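Local atomic coordinates of hypothetical glycoside hydrolase (Parabacteroides distasonis, PDB entry 3TAW), a protein that is of unestablished function but is probably a carbohydrate-active enzyme of the glycoside hydrolase type, built on the five-bladed beta-propeller of its superfamily. Residues D97-P100 with A101-A105; T184-D188 with K189-A193; S234-S237 with G238-S242. One frame throughout, in Å; residues are numbered along the deposited sequence.

Contact 1. Residues D97-P100 with A101-A105. With EDO (1,2-ethanediol), chain N; ACT (acetate ion), chain E.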
loop_
_atom_site.group_PDB
_atom_site.type_symbol
_atom_site.label_atom_id
_atom_site.label_comp_id
_atom_site.label_asym_id
_atom_site.label_seq_id
_atom_site.Cartn_x
_atom_site.Cartn_y
_atom_site.Cartn_z
ATOM N N ASP A 97 -11.982 13.082 -9.078
ATOM C CA ASP A 97 -12.131 14.406 -8.525
ATOM C C ASP A 97 -11.010 15.331 -9.009
ATOM O O ASP A 97 -9.853 14.922 -9.160
ATOM C CB ASP A 97 -12.121 14.362 -6.995
ATOM C CG ASP A 97 -13.466 13.959 -6.396
ATOM O OD1 ASP A 97 -14.427 13.646 -7.156
ATOM O OD2 ASP A 97 -13.542 13.982 -5.152
ATOM N N THR A 98 -11.355 16.604 -9.157
ATOM C CA THR A 98 -10.375 17.604 -9.537
ATOM C C THR A 98 -9.570 18.097 -8.353
ATOM O O THR A 98 -8.519 18.671 -8.547
ATOM C CB THR A 98 -11.045 18.811 -10.241
ATOM O OG1 THR A 98 -12.058 19.377 -9.393
ATOM C CG2 THR A 98 -11.646 18.373 -11.537
ATOM N N LYS A 99 -10.107 17.952 -7.144
ATOM C CA LYS A 99 -9.399 18.303 -5.918
ATOM C C LYS A 99 -8.899 17.024 -5.239
ATOM O O LYS A 99 -9.663 16.095 -5.081
ATOM C CB LYS A 99 -10.348 19.029 -4.960
ATOM C CG LYS A 99 -9.671 19.794 -3.877
ATOM C CD LYS A 99 -10.678 20.408 -2.906
ATOM C CE LYS A 99 -11.170 19.391 -1.903
ATOM N NZ LYS A 99 -10.013 18.955 -1.071
ATOM N N PRO A 100 -7.627 16.997 -4.808
ATOM C CA PRO A 100 -7.191 15.850 -4.011
ATOM C C PRO A 100 -7.999 15.727 -2.706
ATOM O O PRO A 100 -8.445 16.737 -2.129
ATOM C CB PRO A 100 -5.710 16.129 -3.745
ATOM C CG PRO A 100 -5.613 17.657 -3.803
ATOM C CD PRO A 100 -6.621 18.085 -4.843
ATOM N N ALA A 101 -8.197 14.490 -2.257
ATOM C CA ALA A 101 -8.971 14.229 -1.034
ATOM C C ALA A 101 -8.106 14.176 0.233
ATOM O O ALA A 101 -8.641 14.247 1.348
ATOM C CB ALA A 101 -9.759 12.934 -1.182
ATOM N N PHE A 102 -6.794 14.063 0.054
ATOM C CA PHE A 102 -5.838 14.000 1.173
ATOM C C PHE A 102 -4.530 14.634 0.744
ATOM O O PHE A 102 -4.074 14.431 -0.387
ATOM C CB PHE A 102 -5.640 12.542 1.581
ATOM C CG PHE A 102 -5.131 12.363 2.973
ATOM C CD1 PHE A 102 -5.995 12.410 4.050
ATOM C CD2 PHE A 102 -3.789 12.117 3.215
ATOM C CE1 PHE A 102 -5.538 12.243 5.351
ATOM C CE2 PHE A 102 -3.321 11.952 4.519
ATOM C CZ PHE A 102 -4.199 11.987 5.587
ATOM N N TYR A 103 -3.969 15.468 1.613
ATOM C CA TYR A 103 -2.832 16.312 1.234
ATOM C C TYR A 103 -2.222 16.975 2.461
ATOM O O TYR A 103 -2.870 17.074 3.510
ATOM C CB TYR A 103 -3.302 17.403 0.237
ATOM C CG TYR A 103 -4.582 18.049 0.658
ATOM C CD1 TYR A 103 -4.584 19.113 1.536
ATOM C CD2 TYR A 103 -5.815 17.550 0.209
ATOM C CE1 TYR A 103 -5.776 19.702 1.952
ATOM C CE2 TYR A 103 -6.991 18.108 0.616
ATOM C CZ TYR A 103 -6.970 19.194 1.498
ATOM O OH TYR A 103 -8.147 19.763 1.930
ATOM N N PRO A 104 -0.961 17.421 2.339
ATOM C CA PRO A 104 -0.348 18.149 3.435
ATOM C C PRO A 104 -0.990 19.542 3.553
ATOM O O PRO A 104 -1.472 20.096 2.552
ATOM C CB PRO A 104 1.116 18.255 3.004
ATOM C CG PRO A 104 1.063 18.276 1.511
ATOM C CD PRO A 104 -0.062 17.318 1.171
ATOM N N ALA A 105 -1.009 20.098 4.762
ATOM C CA ALA A 105 -1.705 21.343 4.997
ATOM C C ALA A 105 -1.108 22.017 6.220
ATOM O O ALA A 105 -0.178 21.476 6.823
ATOM C CB ALA A 105 -3.204 21.074 5.199
HETATM C C1 EDO N . -7.531 16.840 3.996
HETATM O O1 EDO N . -8.117 15.882 4.873
HETATM C C2 EDO N . -6.073 16.974 4.379
HETATM O O2 EDO N . -5.376 15.752 4.096
HETATM C C ACT E . -7.775 23.023 2.772
HETATM O O ACT E . -7.811 23.023 1.506
HETATM O OXT ACT E . -8.081 21.951 3.373
HETATM C CH3 ACT E . -7.380 24.243 3.556
HETATM O O HOH W 1 -10.708 18.294 1.531
HETATM O O HOH W 2 -8.463 21.618 -0.811
#
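K99 and P100 meet the ring of Y103 across a short bend of loop, the lysine by its ammonium end and the proline by its ring and its carbonyl. K99 NZ lies 3.6 Å from Y103 CE2, oblique to the aromatic plane. P100 CG packs against Y103 CD2 at 4.0 Å, the two side chains crossing at about a right angle, while P100 O reaches the ring edge 3.4 Å from CE2. That same oxygen accepts a bond from K99 NZ (2.9 Å); the C=O...N angle is 168°, so NZ sits almost straight out from the carbonyl. The lysine chain manages this by bending at both chi3 (80°) and chi4 (64°), which curls NZ back over its neighbour. Two waters, each accepting from K99 NZ and donating to Y103 OH, link the ammonium to the phenol, the second of them weakly at the hydroxyl. Y103 OH also donates to acetate OXT at 2.6 Å, and the acetate oxygen sits in the plane of the ring at its edge.

In the five-bladed beta-propeller of this superfamily, the loop follows the outermost strand 95-96 of a four-stranded sheet, and A101 and F102 both face L83 in a classic beta bulge. An ethanediol sits between F102 and Y103: its O2 accepts from Y103 N (2.9 Å), donates to Y103 O and lies over a face of the F102 ring, while its C2 stands 3.6 Å above the centre of the Y103 ring. Further out, Y135 and W156 meet F102 edge-to-face, and K158 bonds to Y103 O.

Contact 2. Residues T184-D188 with K189-A193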
loop_
_atom_site.group_PDB
_atom_site.type_symbol
_atom_site.label_atom_id
_atom_site.label_comp_id
_atom_site.label_asym_id
_atom_site.label_seq_id
_atom_site.Cartn_x
_atom_site.Cartn_y
_atom_site.Cartn_z
ATOM N N THR A 184 -10.650 -9.388 6.956
ATOM C CA THR A 184 -11.247 -10.639 6.531
ATOM C C THR A 184 -12.534 -10.340 5.777
ATOM O O THR A 184 -12.972 -9.203 5.790
ATOM C CB THR A 184 -11.518 -11.571 7.728
ATOM O OG1 THR A 184 -11.681 -12.923 7.268
ATOM C CG2 THR A 184 -12.742 -11.122 8.523
ATOM N N LEU A 185 -13.103 -11.350 5.111
ATOM C CA LEU A 185 -14.389 -11.179 4.458
ATOM C C LEU A 185 -15.466 -11.837 5.284
ATOM O O LEU A 185 -15.355 -13.013 5.668
ATOM C CB LEU A 185 -14.365 -11.711 3.023
ATOM C CG LEU A 185 -13.897 -10.633 2.042
ATOM C CD1 LEU A 185 -12.411 -10.376 2.183
ATOM C CD2 LEU A 185 -14.293 -10.934 0.584
ATOM N N LYS A 186 -16.493 -11.054 5.606
ATOM C CA LYS A 186 -17.688 -11.570 6.249
ATOM C C LYS A 186 -18.783 -11.520 5.187
ATOM O O LYS A 186 -19.294 -10.449 4.857
ATOM C CB LYS A 186 -18.012 -10.755 7.497
ATOM C CG LYS A 186 -17.074 -11.114 8.654
ATOM C CD LYS A 186 -17.395 -10.393 9.936
ATOM C CE LYS A 186 -16.562 -10.972 11.088
ATOM N NZ LYS A 186 -16.903 -10.377 12.399
ATOM N N GLY A 187 -19.074 -12.686 4.604
ATOM C CA GLY A 187 -19.813 -12.738 3.349
ATOM C C GLY A 187 -18.963 -12.047 2.288
ATOM O O GLY A 187 -17.786 -12.377 2.115
ATOM N N ASP A 188 -19.519 -11.038 1.628
ATOM C CA ASP A 188 -18.819 -10.289 0.607
ATOM C C ASP A 188 -18.181 -8.998 1.150
ATOM O O ASP A 188 -17.661 -8.213 0.372
ATOM C CB ASP A 188 -19.740 -9.962 -0.578
ATOM C CG ASP A 188 -20.864 -8.989 -0.216
ATOM O OD1 ASP A 188 -20.929 -8.529 0.936
ATOM O OD2 ASP A 188 -21.681 -8.675 -1.106
ATOM N N LYS A 189 -18.236 -8.794 2.464
ATOM C CA LYS A 189 -17.830 -7.525 3.069
ATOM C C LYS A 189 -16.438 -7.637 3.693
ATOM O O LYS A 189 -16.232 -8.414 4.613
ATOM C CB LYS A 189 -18.863 -7.122 4.111
ATOM C CG LYS A 189 -18.625 -5.787 4.750
ATOM C CD LYS A 189 -19.571 -5.600 5.912
ATOM C CE LYS A 189 -19.549 -4.195 6.450
ATOM N NZ LYS A 189 -20.660 -4.110 7.509
ATOM N N GLN A 190 -15.504 -6.829 3.206
ATOM C CA GLN A 190 -14.121 -6.855 3.688
ATOM C C GLN A 190 -13.925 -5.834 4.806
ATOM O O GLN A 190 -14.098 -4.626 4.600
ATOM C CB GLN A 190 -13.147 -6.603 2.553
ATOM C CG GLN A 190 -11.678 -6.822 2.970
ATOM C CD GLN A 190 -10.719 -6.904 1.794
ATOM O OE1 GLN A 190 -11.116 -6.634 0.652
ATOM N NE2 GLN A 190 -9.448 -7.291 2.054
ATOM N N VAL A 191 -13.611 -6.349 5.997
ATOM C CA VAL A 191 -13.485 -5.528 7.199
ATOM C C VAL A 191 -12.223 -5.847 7.991
ATOM O O VAL A 191 -11.726 -6.984 7.985
ATOM C CB VAL A 191 -14.701 -5.726 8.149
ATOM C CG1 VAL A 191 -16.008 -5.248 7.491
ATOM C CG2 VAL A 191 -14.846 -7.193 8.567
ATOM N N ILE A 192 -11.729 -4.833 8.689
ATOM C CA ILE A 192 -10.605 -4.996 9.618
ATOM C C ILE A 192 -10.987 -6.081 10.655
ATOM O O ILE A 192 -12.122 -6.136 11.142
ATOM C CB ILE A 192 -10.219 -3.643 10.247
ATOM C CG1 ILE A 192 -9.655 -2.713 9.180
ATOM C CG2 ILE A 192 -9.232 -3.835 11.412
ATOM C CD1 ILE A 192 -9.614 -1.196 9.606
ATOM N N ALA A 193 -10.036 -6.984 10.917
ATOM C CA ALA A 193 -10.247 -8.152 11.760
ATOM C C ALA A 193 -9.204 -8.201 12.841
ATOM O O ALA A 193 -7.996 -8.153 12.537
ATOM C CB ALA A 193 -10.142 -9.412 10.913
#
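T184 and V191 are joined by a reciprocal pair of backbone hydrogen bonds, T184 N to V191 O at 2.8 Å and V191 N to T184 O at 2.9 Å, and the closer packing begins around them. T184 CG2 rests against A193 CB at 3.9 Å; with OG1 anti to the backbone N (chi1 -161°), the methyl is directed to this alanine and the hydroxyl is left to bond L253 O. V191, on the same face, is buried against M125 and E127. On the face carrying L185 and Q190, a non-hydrogen-bonded pair, the two side chains pass at a slant and L185 CD1 comes 3.7 Å from Q190 CG, in one of two modelled conformers of the leucine. The extended glutamine lays CB, CG and CD alongside that methyl, and its NE2 bonds T183 OG1. W334 touches both residues. T184 and L185 also touch F356, which belongs with N355 to the magnesium site; the T184 side chain lies about 10 Å from the ion.

This is a beta hairpin of strands 179-186 and 189-192, closed by a type II' turn from K186 to K189. G187 holds a positive phi (63°), a value that favours glycine. K186 N bonds K189 O at 2.8 Å, but the return bond, K189 N to K186 O, is longer at 3.1 Å and its donor stands 58° above the carbonyl plane, off the lone pairs.

Toward the turn the packing thins out. K186, D188 and K189 are exposed, and the two lysines share a face with T184 and V191. K186 CD passes V191 CG2 loosely, at 4.3 Å, before the end of the chain, like that of K189, leads away. In one of its two modelled conformers K186 ends in a salt bridge with E127.

Contact 3. Residues S234-S237 with G238-S242. With EDO (1,2-ethanediol), chain G.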
loop_
_atom_site.group_PDB
_atom_site.type_symbol
_atom_site.label_atom_id
_atom_site.label_comp_id
_atom_site.label_asym_id
_atom_site.label_seq_id
_atom_site.Cartn_x
_atom_site.Cartn_y
_atom_site.Cartn_z
ATOM N N SER A 234 12.417 -11.603 5.660
ATOM C CA SER A 234 13.398 -10.670 5.144
ATOM C C SER A 234 13.719 -10.995 3.689
ATOM O O SER A 234 13.410 -12.095 3.194
ATOM C CB SER A 234 14.692 -10.785 5.958
ATOM O OG SER A 234 14.504 -10.526 7.332
ATOM N N PRO A 235 14.374 -10.054 3.005
ATOM C CA PRO A 235 14.878 -10.349 1.680
ATOM C C PRO A 235 15.808 -11.555 1.680
ATOM O O PRO A 235 16.471 -11.815 2.663
ATOM C CB PRO A 235 15.630 -9.074 1.303
ATOM C CG PRO A 235 14.963 -7.998 2.129
ATOM C CD PRO A 235 14.678 -8.669 3.416
ATOM N N ARG A 236 15.802 -12.293 0.589
ATOM C CA ARG A 236 16.468 -13.588 0.538
ATOM C C ARG A 236 17.242 -13.801 -0.752
ATOM O O ARG A 236 16.761 -13.517 -1.854
ATOM C CB ARG A 236 15.453 -14.701 0.743
ATOM C CG ARG A 236 14.312 -14.636 -0.178
ATOM C CD ARG A 236 13.302 -15.731 -0.015
ATOM N NE ARG A 236 12.221 -15.465 -0.961
ATOM C CZ ARG A 236 11.221 -16.288 -1.270
ATOM N NH1 ARG A 236 11.098 -17.498 -0.699
ATOM N NH2 ARG A 236 10.321 -15.874 -2.156
ATOM N N SER A 237 18.449 -14.349 -0.601
ATOM C CA SER A 237 19.326 -14.567 -1.715
ATOM C C SER A 237 18.685 -15.521 -2.704
ATOM O O SER A 237 18.148 -16.553 -2.307
ATOM C CB SER A 237 20.641 -15.170 -1.205
ATOM O OG SER A 237 21.383 -15.752 -2.270
ATOM N N GLY A 238 18.760 -15.178 -3.990
ATOM C CA GLY A 238 18.362 -16.083 -5.074
ATOM C C GLY A 238 16.919 -15.981 -5.536
ATOM O O GLY A 238 16.513 -16.677 -6.473
ATOM N N TYR A 239 16.133 -15.131 -4.884
ATOM C CA TYR A 239 14.725 -14.960 -5.233
ATOM C C TYR A 239 14.473 -13.544 -5.691
ATOM O O TYR A 239 15.319 -12.678 -5.529
ATOM C CB TYR A 239 13.821 -15.289 -4.037
ATOM C CG TYR A 239 13.881 -16.742 -3.608
ATOM C CD1 TYR A 239 14.921 -17.221 -2.795
ATOM C CD2 TYR A 239 12.915 -17.648 -4.015
ATOM C CE1 TYR A 239 14.963 -18.561 -2.404
ATOM C CE2 TYR A 239 12.964 -18.985 -3.648
ATOM C CZ TYR A 239 13.979 -19.435 -2.822
ATOM O OH TYR A 239 14.007 -20.766 -2.464
ATOM N N PHE A 240 13.291 -13.320 -6.247
ATOM C CA PHE A 240 12.896 -11.994 -6.750
ATOM C C PHE A 240 12.851 -10.947 -5.643
ATOM O O PHE A 240 13.039 -9.753 -5.916
ATOM C CB PHE A 240 11.537 -12.056 -7.449
ATOM C CG PHE A 240 10.385 -12.278 -6.514
ATOM C CD1 PHE A 240 10.080 -13.557 -6.069
ATOM C CD2 PHE A 240 9.620 -11.211 -6.066
ATOM C CE1 PHE A 240 9.038 -13.771 -5.190
ATOM C CE2 PHE A 240 8.568 -11.404 -5.192
ATOM C CZ PHE A 240 8.290 -12.699 -4.731
ATOM N N ASP A 241 12.559 -11.387 -4.416
ATOM C CA ASP A 241 12.537 -10.510 -3.252
ATOM C C ASP A 241 13.830 -10.618 -2.451
ATOM O O ASP A 241 13.837 -11.076 -1.324
ATOM C CB ASP A 241 11.300 -10.787 -2.385
ATOM C CG ASP A 241 11.191 -12.240 -1.905
ATOM O OD1 ASP A 241 11.813 -13.176 -2.496
ATOM O OD2 ASP A 241 10.419 -12.458 -0.926
ATOM N N SER A 242 14.905 -10.126 -3.060
ATOM C CA SER A 242 16.270 -10.303 -2.591
ATOM C C SER A 242 16.905 -9.018 -2.073
ATOM O O SER A 242 17.964 -9.073 -1.427
ATOM C CB SER A 242 17.121 -10.916 -3.721
ATOM O OG SER A 242 16.810 -10.355 -5.007
HETATM C C1 EDO G . 21.471 -14.301 2.596
HETATM O O1 EDO G . 21.835 -13.618 1.383
HETATM C C2 EDO G . 20.007 -14.073 2.883
HETATM O O2 EDO G . 19.290 -14.831 1.923
#
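Between R236 and Y239 the backbone makes a type II beta turn, closed by a weak 3.5 Å bond from Y239 N to R236 O, and a firmer bond from R236 N to D241 O (3.0 Å) draws the loop's two arms together beyond it. G238 takes a positive phi (92°) in the turn, a conformation that suits glycine.

R236 runs across the loop, extended from CG to NE, and lays its guanidinium flat on Y239. The planes differ by only 11°, and CZ stands over the ring face, offset toward the rim, 3.8 Å from the centroid in a cation-pi contact. The edge of the guanidinium serves D241: NE (2.8 Å) and NH2 (3.1 Å) both donate to OD1, which lies in the guanidinium plane, although the carboxylate itself is turned nearly perpendicular. The salt bridge thus takes the edge while the aromatic ring takes a face, which should fix the group's rotation. D241 OD2 turns instead to Y262 and R299. R236 NH2 also bonds L300 O.

S242 OG donates to Y239 O at 2.8 Å and also bonds E267 N. An ethanediol accepts from S237 N. The whole is a compact surface loop of the propeller, a glycine-bearing type II turn with an arginine stacked on a tyrosine and bridged along its edge to an aspartate, leading into strand 244-254.

Overall arrangement
From the N terminus the three contacts follow in series; none nests in or crosses another, and each closes a loop of only a few residues. Contact 1 shapes the loop leaving strand 95-96, setting it against strand 81-88 of the same four-stranded sheet. Contact 2 turns strand 179-186 back into strand 189-192 and brings this hairpin against the strand 117-125 region and the C-terminal F356. Contact 3 folds the loop between strands 220-221 and 244-254 against strand 257-265. Contacts 1 and 3 lie on opposite sides of the chain's centre, their own centres about 37 Å apart; contact 2 is centred about 28 Å from the first and 31 Å from the third.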